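Local coordinates for conserved domain protein (Bacillus anthracis, PDB 3FBQ), which is of unknown function but folds into antiparallel beta sheets and includes regions assigned to two families of the E-set clan, at residues F27-N32 with N45-D50; T53-Y58 with M101-H106; N181-K186 with P221-W226; S194-L199 with R245-V250. All coordinates share one frame; numbering follows the deposited sequence.

Contact 1: F27-N32 with N45-D50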
# COMPACT_ATOMS: atom_id res chain seq x y z
N PHE A 27 8.44 -14.79 26.60
CA PHE A 27 9.75 -14.44 26.20
C PHE A 27 9.69 -13.17 25.45
O PHE A 27 10.70 -12.61 25.10
CB PHE A 27 10.36 -15.58 25.41
CG PHE A 27 10.96 -16.60 26.29
CD1 PHE A 27 12.35 -16.67 26.44
CD2 PHE A 27 10.14 -17.44 27.04
CE1 PHE A 27 12.91 -17.61 27.28
CE2 PHE A 27 10.67 -18.36 27.90
CZ PHE A 27 12.07 -18.45 28.05
N SER A 28 8.49 -12.66 25.30
CA SER A 28 8.32 -11.36 24.66
C SER A 28 8.61 -10.13 25.49
O SER A 28 8.63 -10.17 26.73
CB SER A 28 6.96 -11.25 24.00
OG SER A 28 7.29 -11.38 22.63
N THR A 29 8.86 -9.04 24.77
CA THR A 29 9.01 -7.73 25.37
C THR A 29 7.69 -7.06 25.12
O THR A 29 7.26 -6.87 23.94
CB THR A 29 10.07 -6.88 24.67
OG1 THR A 29 11.27 -7.62 24.54
CG2 THR A 29 10.29 -5.57 25.39
N GLU A 30 7.08 -6.70 26.23
CA GLU A 30 5.77 -6.13 26.21
C GLU A 30 5.95 -4.66 25.98
O GLU A 30 6.70 -4.05 26.74
CB GLU A 30 5.10 -6.35 27.56
CG GLU A 30 4.13 -5.27 27.92
CD GLU A 30 3.12 -5.74 28.95
OE1 GLU A 30 2.23 -6.54 28.57
OE2 GLU A 30 3.23 -5.33 30.15
N LEU A 31 5.29 -4.08 24.98
CA LEU A 31 5.38 -2.64 24.94
C LEU A 31 4.13 -1.79 24.94
O LEU A 31 4.14 -0.68 25.44
CB LEU A 31 6.50 -2.14 24.05
CG LEU A 31 6.83 -2.52 22.62
CD1 LEU A 31 6.14 -1.54 21.72
CD2 LEU A 31 8.29 -2.29 22.54
N ASN A 32 3.03 -2.29 24.44
CA ASN A 32 1.82 -1.51 24.55
C ASN A 32 2.07 -0.04 24.16
O ASN A 32 1.51 0.88 24.68
CB ASN A 32 1.18 -1.67 25.93
CG ASN A 32 0.96 -3.12 26.29
OD1 ASN A 32 0.50 -3.92 25.47
ND2 ASN A 32 1.32 -3.48 27.51
N ASN A 45 1.72 -4.65 20.81
CA ASN A 45 1.76 -5.19 22.17
C ASN A 45 3.05 -5.94 22.45
O ASN A 45 4.04 -5.35 22.90
CB ASN A 45 0.56 -6.10 22.41
CG ASN A 45 -0.75 -5.34 22.52
OD1 ASN A 45 -0.99 -4.64 23.50
ND2 ASN A 45 -1.60 -5.47 21.51
N ASP A 46 3.05 -7.24 22.18
CA ASP A 46 4.21 -8.08 22.45
C ASP A 46 5.21 -8.03 21.30
O ASP A 46 4.81 -7.97 20.13
CB ASP A 46 3.78 -9.52 22.71
CG ASP A 46 3.10 -9.70 24.05
OD1 ASP A 46 2.70 -10.83 24.38
OD2 ASP A 46 2.96 -8.69 24.79
N VAL A 47 6.49 -8.05 21.63
CA VAL A 47 7.54 -8.03 20.62
C VAL A 47 8.61 -9.08 20.90
O VAL A 47 8.96 -9.33 22.05
CB VAL A 47 8.22 -6.64 20.54
CG1 VAL A 47 8.96 -6.34 21.84
CG2 VAL A 47 9.16 -6.57 19.35
N ILE A 48 9.12 -9.69 19.84
CA ILE A 48 10.09 -10.79 19.97
C ILE A 48 10.76 -11.09 18.63
O ILE A 48 10.18 -10.93 17.57
CB ILE A 48 9.40 -12.08 20.40
CG1 ILE A 48 10.42 -13.06 21.08
CG2 ILE A 48 8.61 -12.73 19.20
CD1 ILE A 48 9.78 -14.32 21.65
N SER A 49 11.97 -11.60 18.68
CA SER A 49 12.80 -11.78 17.50
C SER A 49 13.73 -12.96 17.73
O SER A 49 14.53 -13.02 18.72
CB SER A 49 13.65 -10.55 17.25
OG SER A 49 14.72 -10.88 16.42
N ASP A 50 13.56 -13.90 16.82
CA ASP A 50 14.29 -15.18 16.71
C ASP A 50 15.75 -14.87 16.58
O ASP A 50 16.55 -15.73 16.78
CB ASP A 50 13.93 -15.85 15.33
CG ASP A 50 13.16 -17.11 15.45
OD1 ASP A 50 13.22 -17.69 16.54
OD2 ASP A 50 12.54 -17.60 14.47
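Ser-28 reaches across to Val-47 and Ile-48 just before strand 29-37 begins. Its CB lies 3.8 Å from CB of Asp-46 and also approaches the carbonyl of Val-47. Its tip, OG, donates a hydrogen bond to Val-47 O at 2.7 Å. This hydroxyl comes from above the carbonyl plane, 79° out of it. The same oxygen accepts a second, nearly straight bond from Thr-29 N at 2.7 Å (174° at the hydrogen). Val-47 O is thus gripped by two donors from adjacent residues.

The rest of the pairing is antiparallel. Thr-29 and Val-47 form a hydrogen-bonded pair. Their side chains lie side by side and point the same way. Leu-31 N donates to Asn-45 O at 2.7 Å. On the Thr-29 and Val-47 face, CD2 of Leu-31 meets CG1 of Val-47 at 4.2 Å. At the other end Ile-48 has CG1 anti to its backbone N (chi1 -158°). The chain runs on extended, and CD1 ends 4.0 Å from CB of Phe-27.

Glu-30 and Asp-46 share the other face as a non-hydrogen-bonded pair. Glu-30 OE1 and Asp-46 OD2 lie 4.4 Å apart. Lys-25 forms a salt bridge with Asp-46 OD2 and a long, weak ion pair with Glu-30. Phe-10 of helix 9-12 touches both Ser-28 and Asp-46.

The contact closes the beta hairpin of strands 29-37 and 40-49. Its chemistry is mixed: Leu-31 and Val-47 make a small apolar contact on one face; on the other, two acidic groups lie beside the Phe-27 and Ile-48 contact. Lys-25 probably offsets the repulsion between those two carboxylates.

Contact 2: T53-Y58 with M101-H106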
# COMPACT_ATOMS: atom_id res chain seq x y z
N THR A 53 13.46 -14.31 12.72
CA THR A 53 12.15 -13.80 12.41
C THR A 53 11.66 -12.85 13.54
O THR A 53 12.04 -13.01 14.71
CB THR A 53 11.15 -14.88 11.82
OG1 THR A 53 9.87 -14.70 12.42
CG2 THR A 53 11.53 -16.32 12.02
N LEU A 54 10.89 -11.82 13.18
CA LEU A 54 10.43 -10.85 14.15
C LEU A 54 8.93 -10.95 14.18
O LEU A 54 8.28 -10.95 13.12
CB LEU A 54 10.85 -9.48 13.72
CG LEU A 54 10.10 -8.33 14.36
CD1 LEU A 54 10.60 -7.96 15.79
CD2 LEU A 54 10.16 -7.11 13.39
N SER A 55 8.36 -11.14 15.36
CA SER A 55 6.94 -11.34 15.43
C SER A 55 6.45 -10.32 16.37
O SER A 55 7.09 -9.98 17.39
CB SER A 55 6.52 -12.75 15.85
OG SER A 55 7.53 -13.72 15.54
N ILE A 56 5.32 -9.78 15.99
CA ILE A 56 4.74 -8.64 16.64
C ILE A 56 3.24 -8.86 16.81
O ILE A 56 2.57 -9.47 15.95
CB ILE A 56 5.03 -7.46 15.74
CG1 ILE A 56 6.02 -6.61 16.45
CG2 ILE A 56 3.75 -6.76 15.07
CD1 ILE A 56 6.28 -5.44 15.62
N THR A 57 2.74 -8.32 17.91
CA THR A 57 1.39 -8.52 18.33
C THR A 57 0.76 -7.15 18.46
O THR A 57 1.43 -6.18 18.88
CB THR A 57 1.49 -9.34 19.61
OG1 THR A 57 1.22 -10.73 19.29
CG2 THR A 57 0.57 -8.90 20.62
N TYR A 58 -0.49 -7.00 18.04
CA TYR A 58 -1.06 -5.68 18.09
C TYR A 58 -2.53 -5.70 18.32
O TYR A 58 -3.18 -6.72 18.13
CB TYR A 58 -0.77 -4.92 16.79
CG TYR A 58 -1.47 -5.53 15.61
CD1 TYR A 58 -0.82 -6.50 14.80
CD2 TYR A 58 -2.79 -5.19 15.31
CE1 TYR A 58 -1.44 -7.08 13.77
CE2 TYR A 58 -3.46 -5.79 14.25
CZ TYR A 58 -2.77 -6.71 13.48
OH TYR A 58 -3.45 -7.28 12.43
N MET A 101 -1.40 -10.43 14.53
CA MET A 101 0.06 -10.68 14.65
C MET A 101 0.65 -10.38 13.30
O MET A 101 0.08 -10.77 12.28
CB MET A 101 0.34 -12.15 15.10
CG MET A 101 1.83 -12.66 15.08
SD MET A 101 2.11 -14.34 15.85
CE MET A 101 1.18 -15.28 14.71
N VAL A 102 1.74 -9.65 13.25
CA VAL A 102 2.55 -9.65 12.01
C VAL A 102 3.99 -10.22 12.22
O VAL A 102 4.65 -9.97 13.27
CB VAL A 102 2.46 -8.38 11.10
CG1 VAL A 102 1.67 -7.17 11.71
CG2 VAL A 102 3.77 -8.01 10.63
N THR A 103 4.44 -10.95 11.22
CA THR A 103 5.62 -11.77 11.27
C THR A 103 6.52 -11.36 10.12
O THR A 103 6.07 -11.39 9.01
CB THR A 103 5.12 -13.19 10.94
OG1 THR A 103 4.73 -13.79 12.15
CG2 THR A 103 6.11 -14.07 10.22
N THR A 104 7.79 -11.03 10.33
CA THR A 104 8.68 -10.85 9.17
C THR A 104 9.99 -11.67 9.29
O THR A 104 10.61 -11.72 10.35
CB THR A 104 8.94 -9.38 8.93
OG1 THR A 104 7.69 -8.70 8.98
CG2 THR A 104 9.59 -9.14 7.58
N THR A 105 10.40 -12.31 8.20
CA THR A 105 11.60 -13.10 8.18
C THR A 105 12.60 -12.47 7.22
O THR A 105 12.30 -12.31 6.03
CB THR A 105 11.27 -14.56 7.79
OG1 THR A 105 10.33 -15.02 8.76
CG2 THR A 105 12.45 -15.44 7.90
N HIS A 106 13.78 -12.10 7.71
CA HIS A 106 14.77 -11.56 6.82
C HIS A 106 15.61 -12.73 6.20
O HIS A 106 15.54 -13.86 6.71
CB HIS A 106 15.60 -10.56 7.59
CG HIS A 106 16.67 -11.20 8.41
ND1 HIS A 106 16.52 -11.49 9.75
CD2 HIS A 106 17.90 -11.63 8.07
CE1 HIS A 106 17.62 -12.05 10.20
NE2 HIS A 106 18.48 -12.14 9.21
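Leu-54 and Ile-56 pair with Thr-104 and Val-102 in a buried antiparallel strand contact. It joins strands 53-62 and 97-106, which are neighbours inside a five-stranded sheet. The register is regular over five residue pairs. Leu-54 exchanges two hydrogen bonds with Thr-104: Leu-54 N to Thr-104 O is 2.8 Å, and Thr-104 N to Leu-54 O is also 2.8 Å. Ile-56 and Val-102 exchange a second such pair, with the more bent N-H angles of 141° and 136°. Between these pairs, CA-H...O contacts run from Ser-55 to Val-102 O and from Thr-103 to Leu-54 O.

The side chains alternate between faces. On one face CG1 of Val-102 meets two partners. CG2 of Ile-56 lies 4.0 Å from it, and CE1 of Tyr-58 lies 3.7 Å from it. Tyr-58 has CG between its backbone N and carbonyl carbon (chi1 66°). The Tyr-58 and Val-102 side chains cross at about a right angle, and CE1 also comes 3.4 Å from Met-101 N. The opposite face carries Thr-53, Ser-55, Thr-57, Met-101, Thr-103 and Thr-105. There OG1 of Thr-105 lies 3.2 Å from CB of Thr-53. CG of Met-101 passes 3.4 Å from Ile-56 O.

Strand 40-49 flanks residues 53-58, and strand 84-92 flanks residues 101-106. Leu-76 of strand 71-78 packs on Leu-54, Val-102 and Thr-104, while Trp-119 of strand 114-126 meets the Tyr-58 ring. Both belong to a three-stranded sheet that packs on the face of Leu-54, Ile-56, Val-102 and Thr-104, consistent with an E-set-like sandwich. Leu-13 and Tyr-21, from loops, touch Met-101.

Contact 3: N181-K186 with P221-W226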
# COMPACT_ATOMS: atom_id res chain seq x y z
N ASN A 181 16.43 -26.83 1.72
CA ASN A 181 16.11 -26.50 0.31
C ASN A 181 15.77 -27.71 -0.49
O ASN A 181 16.17 -28.80 -0.12
CB ASN A 181 17.24 -25.77 -0.41
CG ASN A 181 18.52 -26.51 -0.38
OD1 ASN A 181 18.67 -27.62 -0.90
ND2 ASN A 181 19.48 -25.90 0.25
N GLN A 182 15.04 -27.50 -1.59
CA GLN A 182 14.63 -28.54 -2.50
C GLN A 182 15.44 -28.32 -3.73
O GLN A 182 15.72 -27.17 -4.08
CB GLN A 182 13.13 -28.46 -2.83
CG GLN A 182 12.59 -27.11 -3.29
CD GLN A 182 11.07 -27.11 -3.55
OE1 GLN A 182 10.60 -26.79 -4.68
NE2 GLN A 182 10.30 -27.44 -2.52
N GLU A 183 15.86 -29.44 -4.34
CA GLU A 183 16.38 -29.51 -5.71
C GLU A 183 15.53 -30.42 -6.63
O GLU A 183 15.05 -31.47 -6.19
CB GLU A 183 17.82 -29.95 -5.69
CG GLU A 183 18.74 -28.91 -5.12
CD GLU A 183 20.06 -29.51 -4.67
OE1 GLU A 183 20.62 -30.34 -5.43
OE2 GLU A 183 20.54 -29.17 -3.56
N VAL A 184 15.33 -29.98 -7.87
CA VAL A 184 14.54 -30.68 -8.89
C VAL A 184 15.39 -30.90 -10.18
O VAL A 184 16.04 -29.96 -10.70
CB VAL A 184 13.27 -29.86 -9.23
CG1 VAL A 184 12.27 -30.69 -10.01
CG2 VAL A 184 12.62 -29.36 -7.99
N SER A 185 15.39 -32.13 -10.69
CA SER A 185 16.22 -32.50 -11.85
C SER A 185 15.57 -32.09 -13.15
O SER A 185 14.35 -31.90 -13.21
CB SER A 185 16.39 -34.01 -11.91
OG SER A 185 15.16 -34.59 -12.32
N LYS A 186 16.38 -32.02 -14.22
CA LYS A 186 15.83 -31.80 -15.58
C LYS A 186 14.71 -32.80 -15.90
O LYS A 186 13.66 -32.39 -16.39
CB LYS A 186 16.92 -31.68 -16.68
CG LYS A 186 17.69 -32.96 -17.02
CD LYS A 186 17.08 -33.78 -18.22
CE LYS A 186 17.51 -35.27 -18.24
NZ LYS A 186 18.26 -35.60 -19.50
N PRO A 221 12.10 -21.58 -10.58
CA PRO A 221 10.87 -21.86 -9.88
C PRO A 221 10.91 -23.10 -9.00
O PRO A 221 9.90 -23.36 -8.35
CB PRO A 221 9.84 -22.04 -11.04
CG PRO A 221 10.39 -21.26 -12.14
CD PRO A 221 11.87 -21.42 -12.04
N TYR A 222 12.05 -23.80 -8.93
CA TYR A 222 12.15 -25.20 -8.44
C TYR A 222 13.11 -25.41 -7.29
O TYR A 222 12.76 -26.08 -6.32
CB TYR A 222 12.68 -26.13 -9.52
CG TYR A 222 11.77 -26.29 -10.69
CD1 TYR A 222 11.98 -25.53 -11.86
CD2 TYR A 222 10.70 -27.19 -10.65
CE1 TYR A 222 11.14 -25.67 -12.98
CE2 TYR A 222 9.83 -27.32 -11.76
CZ TYR A 222 10.07 -26.56 -12.92
OH TYR A 222 9.22 -26.70 -14.00
N ASN A 223 14.35 -24.92 -7.45
CA ASN A 223 15.33 -24.93 -6.36
C ASN A 223 15.13 -23.78 -5.34
O ASN A 223 15.68 -22.67 -5.53
CB ASN A 223 16.72 -24.88 -6.96
CG ASN A 223 17.15 -26.22 -7.60
OD1 ASN A 223 16.34 -27.00 -8.15
ND2 ASN A 223 18.45 -26.49 -7.52
N ILE A 224 14.34 -24.06 -4.29
CA ILE A 224 13.92 -23.07 -3.31
C ILE A 224 14.60 -23.36 -1.95
O ILE A 224 14.45 -24.44 -1.41
CB ILE A 224 12.32 -23.07 -3.12
CG1 ILE A 224 11.51 -23.07 -4.43
CG2 ILE A 224 11.83 -21.98 -2.24
CD1 ILE A 224 12.12 -22.36 -5.55
N ARG A 225 15.31 -22.39 -1.38
CA ARG A 225 15.68 -22.41 0.02
C ARG A 225 14.47 -22.00 0.81
O ARG A 225 13.77 -21.05 0.41
CB ARG A 225 16.83 -21.46 0.30
CG ARG A 225 17.85 -21.45 -0.88
CD ARG A 225 19.18 -20.85 -0.51
NE ARG A 225 19.54 -21.18 0.88
CZ ARG A 225 20.46 -20.52 1.60
NH1 ARG A 225 21.10 -19.49 1.05
NH2 ARG A 225 20.72 -20.87 2.86
N TRP A 226 14.21 -22.72 1.91
CA TRP A 226 13.04 -22.52 2.77
C TRP A 226 13.51 -22.52 4.19
O TRP A 226 14.62 -22.96 4.51
CB TRP A 226 12.14 -23.76 2.73
CG TRP A 226 11.57 -24.20 1.47
CD1 TRP A 226 12.03 -25.22 0.67
CD2 TRP A 226 10.39 -23.73 0.88
NE1 TRP A 226 11.21 -25.38 -0.42
CE2 TRP A 226 10.20 -24.46 -0.32
CE3 TRP A 226 9.48 -22.72 1.21
CZ2 TRP A 226 9.13 -24.21 -1.18
CZ3 TRP A 226 8.42 -22.45 0.35
CH2 TRP A 226 8.25 -23.18 -0.83
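Gln-182 and Trp-226 cross obliquely, with the amide and indole planes 62° apart. CG of Gln-182 sits between its backbone N and carbonyl carbon (chi1 51°), and the chain then extends toward the indole. Its CD lies in the ring plane at the NE1 edge, 3.6 Å from Trp-226 NE1. Ile-224 runs beside Gln-182 and points the same way. Its CG2 covers one face of the indole, 3.5 Å above the plane and over the centre.

Val-184 meets Tyr-222 at about a right angle. Its CG2 touches CB of Tyr-222 at 3.6 Å, and its CG1 reaches the ring atom CD2 at 3.9 Å. The Tyr-222 hydroxyl hydrogen-bonds to Trp-192 O.

These side chains join neighbouring antiparallel strands, 175-184 and 224-231, of the eight-stranded sheet in the DUF5643 region. Gln-182 N donates to Ile-224 O at 3.1 Å. One step further on, a side chain serves as the acceptor: Val-184 N donates to Asn-223 OD1 at 3.2 Å, with 162° at the hydrogen. The same amide brings its ND2 3.4 Å from CG of Glu-183.

Asn-181 and Arg-225 form a non-hydrogen-bonded pair, with CB of Asn-181 4.4 Å from CG of Arg-225. Both bond to Glu-167, Arg-225 through a salt bridge. Lys-41 of the third subunit hydrogen-bonds to Pro-221 O.

Contact 4: S194-L199 with R245-V250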
# COMPACT_ATOMS: atom_id res chain seq x y z
N SER A 194 4.98 -27.38 -10.10
CA SER A 194 4.82 -26.91 -8.73
C SER A 194 5.26 -27.96 -7.72
O SER A 194 4.42 -28.62 -7.09
CB SER A 194 3.36 -26.51 -8.47
OG SER A 194 2.97 -26.82 -7.15
N VAL A 195 6.57 -28.12 -7.57
CA VAL A 195 7.12 -28.98 -6.53
C VAL A 195 7.28 -28.21 -5.22
O VAL A 195 7.92 -27.17 -5.17
CB VAL A 195 8.49 -29.56 -6.94
CG1 VAL A 195 8.90 -30.67 -5.99
CG2 VAL A 195 8.44 -30.06 -8.38
N ASP A 196 6.68 -28.75 -4.16
CA ASP A 196 6.63 -28.06 -2.89
C ASP A 196 6.98 -29.04 -1.78
O ASP A 196 6.24 -29.99 -1.54
CB ASP A 196 5.23 -27.51 -2.71
CG ASP A 196 5.03 -26.90 -1.36
OD1 ASP A 196 3.98 -27.17 -0.76
OD2 ASP A 196 5.95 -26.19 -0.90
N VAL A 197 8.09 -28.79 -1.10
CA VAL A 197 8.64 -29.75 -0.11
C VAL A 197 8.40 -29.35 1.34
O VAL A 197 9.04 -28.45 1.86
CB VAL A 197 10.16 -29.98 -0.27
CG1 VAL A 197 10.53 -31.17 0.47
CG2 VAL A 197 10.54 -30.17 -1.69
N GLU A 198 7.50 -30.07 1.99
CA GLU A 198 7.09 -29.86 3.35
C GLU A 198 7.84 -30.83 4.21
O GLU A 198 8.07 -31.93 3.77
CB GLU A 198 5.62 -30.25 3.50
CG GLU A 198 4.81 -29.23 4.26
CD GLU A 198 4.51 -28.03 3.38
OE1 GLU A 198 4.45 -26.91 3.94
OE2 GLU A 198 4.36 -28.21 2.12
N LEU A 199 8.18 -30.44 5.43
CA LEU A 199 8.76 -31.34 6.41
C LEU A 199 7.87 -31.49 7.61
O LEU A 199 7.21 -30.55 8.07
CB LEU A 199 10.09 -30.83 6.91
CG LEU A 199 11.13 -30.18 6.01
CD1 LEU A 199 12.15 -29.57 6.97
CD2 LEU A 199 11.78 -31.16 5.04
N ARG A 245 7.61 -34.33 2.88
CA ARG A 245 6.41 -34.55 2.07
C ARG A 245 6.55 -33.73 0.80
O ARG A 245 6.90 -32.56 0.86
CB ARG A 245 5.17 -34.12 2.84
CG ARG A 245 4.65 -35.20 3.78
CD ARG A 245 4.17 -34.63 5.14
NE ARG A 245 4.28 -35.61 6.25
CZ ARG A 245 4.22 -36.96 6.12
NH1 ARG A 245 4.00 -37.54 4.93
NH2 ARG A 245 4.35 -37.74 7.20
N VAL A 246 6.34 -34.33 -0.37
CA VAL A 246 6.56 -33.56 -1.61
C VAL A 246 5.26 -33.50 -2.38
O VAL A 246 4.73 -34.55 -2.70
CB VAL A 246 7.66 -34.18 -2.49
CG1 VAL A 246 7.70 -33.52 -3.84
CG2 VAL A 246 8.97 -34.03 -1.85
N HIS A 247 4.74 -32.31 -2.68
CA HIS A 247 3.43 -32.16 -3.35
C HIS A 247 3.60 -31.62 -4.76
O HIS A 247 3.87 -30.42 -4.97
CB HIS A 247 2.41 -31.30 -2.56
CG HIS A 247 2.64 -31.32 -1.09
ND1 HIS A 247 2.55 -32.47 -0.33
CD2 HIS A 247 2.98 -30.32 -0.22
CE1 HIS A 247 2.81 -32.18 0.94
NE2 HIS A 247 3.08 -30.88 1.03
N LEU A 248 3.40 -32.51 -5.72
CA LEU A 248 3.61 -32.25 -7.14
C LEU A 248 2.30 -31.97 -7.84
O LEU A 248 1.29 -32.62 -7.58
CB LEU A 248 4.24 -33.46 -7.77
CG LEU A 248 5.40 -33.89 -6.91
CD1 LEU A 248 5.49 -35.41 -6.93
CD2 LEU A 248 6.64 -33.17 -7.40
N ARG A 249 2.35 -31.00 -8.74
CA ARG A 249 1.14 -30.54 -9.40
C ARG A 249 1.44 -30.15 -10.85
O ARG A 249 2.60 -29.97 -11.22
CB ARG A 249 0.58 -29.37 -8.60
CG ARG A 249 -0.67 -29.69 -7.78
CD ARG A 249 -0.44 -30.29 -6.36
NE ARG A 249 -1.58 -29.99 -5.47
CZ ARG A 249 -1.75 -30.43 -4.22
NH1 ARG A 249 -0.85 -31.23 -3.63
NH2 ARG A 249 -2.84 -30.06 -3.54
N VAL A 250 0.40 -30.05 -11.68
CA VAL A 250 0.56 -29.39 -12.99
C VAL A 250 -0.50 -28.29 -13.18
O VAL A 250 -0.17 -27.13 -13.44
CB VAL A 250 0.56 -30.41 -14.19
CG1 VAL A 250 -0.68 -30.24 -15.06
CG2 VAL A 250 1.84 -30.26 -15.04
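Torsions bring Asp-196, Glu-198 and His-247 together on one face of the strand pair. Asp-196 has CG anti to its backbone N (chi1 174°). Glu-198 bends at chi2 (76°), which turns CD back toward the histidine. Both carboxylates then meet the edge of the His-247 ring. OE2 of Glu-198 accepts a weak hydrogen bond from NE2 at 3.2 Å. Its carboxylate plane is only 18° from the ring plane, although the two side chains cross at about a right angle. OD1 of Asp-196 lies in the ring plane, 3.3 Å from CD2. Over one ring face sits Arg-245 O, offset toward the rim.

The backbone pairing is antiparallel. Glu-198 N donates to Arg-245 O at 2.8 Å, and Arg-245 N donates back to Glu-198 O. His-247 N bonds to Asp-196 O at 3.0 Å, while the return bond from Asp-196 N is weak.

The other face is apolar. CD2 of Leu-248 lies 3.7 Å from CG1 of Val-195. That same methyl is 3.8 Å from CG1 of Val-246. Val-197 runs alongside Val-246, with CG1 to CG2 at 4.0 Å. Ile-162 packs on Val-195 and Leu-248, and Gln-182 touches Val-195 and Val-197. Strand 175-184 thus packs against strand 196-203 although the two are not adjacent in the sheet, which implies that the sheet curls over this apolar face.

On the polar face, OD1 of Asp-196 and OE2 of Glu-198 are 3.1 Å apart, and both are acceptors. Two carboxylates at the imidazole edge would probably favour a protonated His-247.

From the N terminus, contact 1 closes the short hairpin between strands 29-37 and 40-49. The chain then turns into strand 53-62, and contact 2 closes a longer loop by pairing it with strand 97-106. Contacts 1 and 2 follow in series. They touch within one five-stranded sheet through backbone pairing of strands 40-49 and 53-62. Contacts 3 and 4 come later and cross, since residues 194-199 leave before 221-226 return to 181-186. Both belong to the eight-stranded sheet, their centres 10 Å apart, and Gln-182 and Trp-226 touch residues 195-197. The centres of contacts 1 and 3 are 34 Å apart, on opposite sides of the chain's centre.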